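Local coordinates for protein eukaryotic peptide chain release factor GTP-binding subunit (Schizosaccharomyces pombe, PDB 1R5B) that belongs to the elongation factor Tu-like family of translation factors, pairing a P-loop nucleotide-binding domain with beta-rich domains and serving as a eukaryotic release factor subunit, at residues 303-306 / 311-314. Residues are numbered along the deposited sequence; the frame is centred on the assembly and turned at random.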
ATOM      1  N   ASN A 303      -5.988 -21.424   9.670  1.00 37.20           N
ATOM      2  CA  ASN A 303      -4.719 -22.088   9.454  1.00 36.31           C
ATOM      3  C   ASN A 303      -3.828 -21.186   8.628  1.00 35.37           C
ATOM      4  O   ASN A 303      -4.313 -20.417   7.817  1.00 35.57           O
ATOM      5  CB  ASN A 303      -4.919 -23.429   8.741  1.00 36.45           C
ATOM      6  CG  ASN A 303      -5.476 -24.499   9.656  1.00 36.11           C
ATOM      7  OD1 ASN A 303      -5.560 -24.323  10.868  1.00 35.32           O
ATOM      8  ND2 ASN A 303      -5.852 -25.623   9.070  1.00 36.23           N
ATOM      9  N   VAL A 304      -2.523 -21.271   8.864  1.00 34.19           N
ATOM     10  CA  VAL A 304      -1.535 -20.563   8.081  1.00 33.29           C
ATOM     11  C   VAL A 304      -0.362 -21.486   7.832  1.00 32.72           C
ATOM     12  O   VAL A 304      -0.176 -22.458   8.528  1.00 32.47           O
ATOM     13  CB  VAL A 304      -1.045 -19.270   8.775  1.00 33.14           C
ATOM     14  CG1 VAL A 304      -2.223 -18.383   9.163  1.00 32.69           C
ATOM     15  CG2 VAL A 304      -0.193 -19.585   9.991  1.00 33.72           C
ATOM     16  N   LEU A 305       0.433 -21.160   6.825  1.00 32.69           N
ATOM     17  CA  LEU A 305       1.603 -21.952   6.454  1.00 32.45           C
ATOM     18  C   LEU A 305       2.836 -21.172   6.829  1.00 31.87           C
ATOM     19  O   LEU A 305       2.890 -19.973   6.622  1.00 31.31           O
ATOM     20  CB  LEU A 305       1.590 -22.225   4.951  1.00 32.27           C
ATOM     21  CG  LEU A 305       2.668 -23.167   4.434  1.00 33.39           C
ATOM     22  CD1 LEU A 305       2.467 -24.579   4.978  1.00 33.78           C
ATOM     23  CD2 LEU A 305       2.673 -23.176   2.923  1.00 33.34           C
ATOM     24  N   VAL A 306       3.814 -21.838   7.422  1.00 31.78           N
ATOM     25  CA  VAL A 306       5.105 -21.217   7.622  1.00 32.04           C
ATOM     26  C   VAL A 306       5.988 -21.644   6.465  1.00 31.99           C
ATOM     27  O   VAL A 306       6.329 -22.820   6.349  1.00 32.19           O
ATOM     28  CB  VAL A 306       5.784 -21.639   8.939  1.00 32.28           C
ATOM     29  CG1 VAL A 306       7.042 -20.797   9.159  1.00 32.79           C
ATOM     30  CG2 VAL A 306       4.839 -21.511  10.125  1.00 32.15           C
ATOM     31  N   GLN A 311       5.267 -25.862   7.023  1.00 34.80           N
ATOM     32  CA  GLN A 311       4.604 -26.302   8.241  1.00 35.14           C
ATOM     33  C   GLN A 311       3.324 -25.495   8.496  1.00 35.18           C
ATOM     34  O   GLN A 311       3.354 -24.262   8.552  1.00 35.27           O
ATOM     35  CB  GLN A 311       5.563 -26.132   9.417  1.00 35.47           C
ATOM     36  CG  GLN A 311       5.014 -26.546  10.791  1.00 36.72           C
ATOM     37  CD  GLN A 311       4.846 -28.045  10.947  1.00 37.89           C
ATOM     38  OE1 GLN A 311       3.914 -28.498  11.609  1.00 39.49           O
ATOM     39  NE2 GLN A 311       5.745 -28.815  10.342  1.00 38.02           N
ATOM     40  N   THR A 312       2.209 -26.199   8.659  1.00 35.12           N
ATOM     41  CA  THR A 312       0.922 -25.574   8.951  1.00 35.11           C
ATOM     42  C   THR A 312       0.774 -25.304  10.451  1.00 34.78           C
ATOM     43  O   THR A 312       1.254 -26.073  11.267  1.00 34.93           O
ATOM     44  CB  THR A 312      -0.234 -26.471   8.431  1.00 35.16           C
ATOM     45  OG1 THR A 312      -0.195 -26.539   6.994  1.00 35.23           O
ATOM     46  CG2 THR A 312      -1.583 -25.839   8.709  1.00 35.59           C
ATOM     47  N   LEU A 313       0.126 -24.189  10.788  1.00 34.57           N
ATOM     48  CA  LEU A 313      -0.212 -23.825  12.170  1.00 34.31           C
ATOM     49  C   LEU A 313      -1.587 -23.164  12.217  1.00 33.95           C
ATOM     50  O   LEU A 313      -2.045 -22.602  11.234  1.00 33.52           O
ATOM     51  CB  LEU A 313       0.805 -22.835  12.735  1.00 34.39           C
ATOM     52  CG  LEU A 313       2.255 -23.272  12.946  1.00 34.93           C
ATOM     53  CD1 LEU A 313       3.105 -22.042  13.232  1.00 35.29           C
ATOM     54  CD2 LEU A 313       2.388 -24.296  14.087  1.00 35.55           C
ATOM     55  N   GLU A 314      -2.239 -23.211  13.370  1.00 33.85           N
ATOM     56  CA  GLU A 314      -3.510 -22.537  13.545  1.00 33.97           C
ATOM     57  C   GLU A 314      -3.331 -21.251  14.351  1.00 33.99           C
ATOM     58  O   GLU A 314      -2.780 -21.268  15.441  1.00 33.94           O
ATOM     59  CB  GLU A 314      -4.506 -23.457  14.235  1.00 34.24           C
ATOM     60  CG  GLU A 314      -5.950 -22.987  14.105  1.00 35.36           C
ATOM     61  CD  GLU A 314      -6.914 -23.698  15.033  1.00 36.71           C
ATOM     62  OE1 GLU A 314      -6.506 -24.648  15.747  1.00 38.23           O
ATOM     63  OE2 GLU A 314      -8.097 -23.298  15.045  1.00 38.47           O
TER
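Val-304 and Leu-313 form a hydrogen-bonded pair of an antiparallel beta hairpin, a worked example of how two neighbouring strands are clasped by backbone while each face carries its own chemistry. Val-304 N reaches Leu-313 O at 2.8 Å, and the return bond, Leu-313 N to Val-304 O, spans 2.9 Å. The second such pair, Val-306 with Gln-311, is uneven: Val-306 N lies 2.7 Å from Gln-311 O, whereas Gln-311 N stands 3.3 Å from Val-306 O, at the end nearest the turn.

Asn-303, on the face shared with Leu-305, Thr-312 and Glu-314, can be followed outward. Its CB lies 3.9 Å from Leu-313 O, with the Thr-312 methyl CG2 a little farther off. With CG turned opposite the carbonyl carbon (chi1 -75°), the amide swings toward the partner strand, and OD1 settles 3.5 Å from CG of Glu-314. The amide meets the aliphatic stem of the glutamate, and its plane stands 87° from that of the carboxylate.

On the reverse face, CG2 of Val-306 touches CD1 of Leu-313 at 3.6 Å, the two side chains crossing at a slant. Val-306 packs on Leu-352 and Leu-313 on Val-339, while backbone hydrogen bonds to Thr-353 and Arg-340 join the hairpin to its flanking strands in the beta-rich domain. The chemistry implies a two-sided hairpin: buried Val-304, Val-306 and Leu-313 line one face, with polar Gln-311 by the turn, the other mixes Leu-305 with polar groups toward solvent, and main-chain bonds, rather than a side-chain hydrogen bond between Asn-303 and Glu-314, hold the strands together.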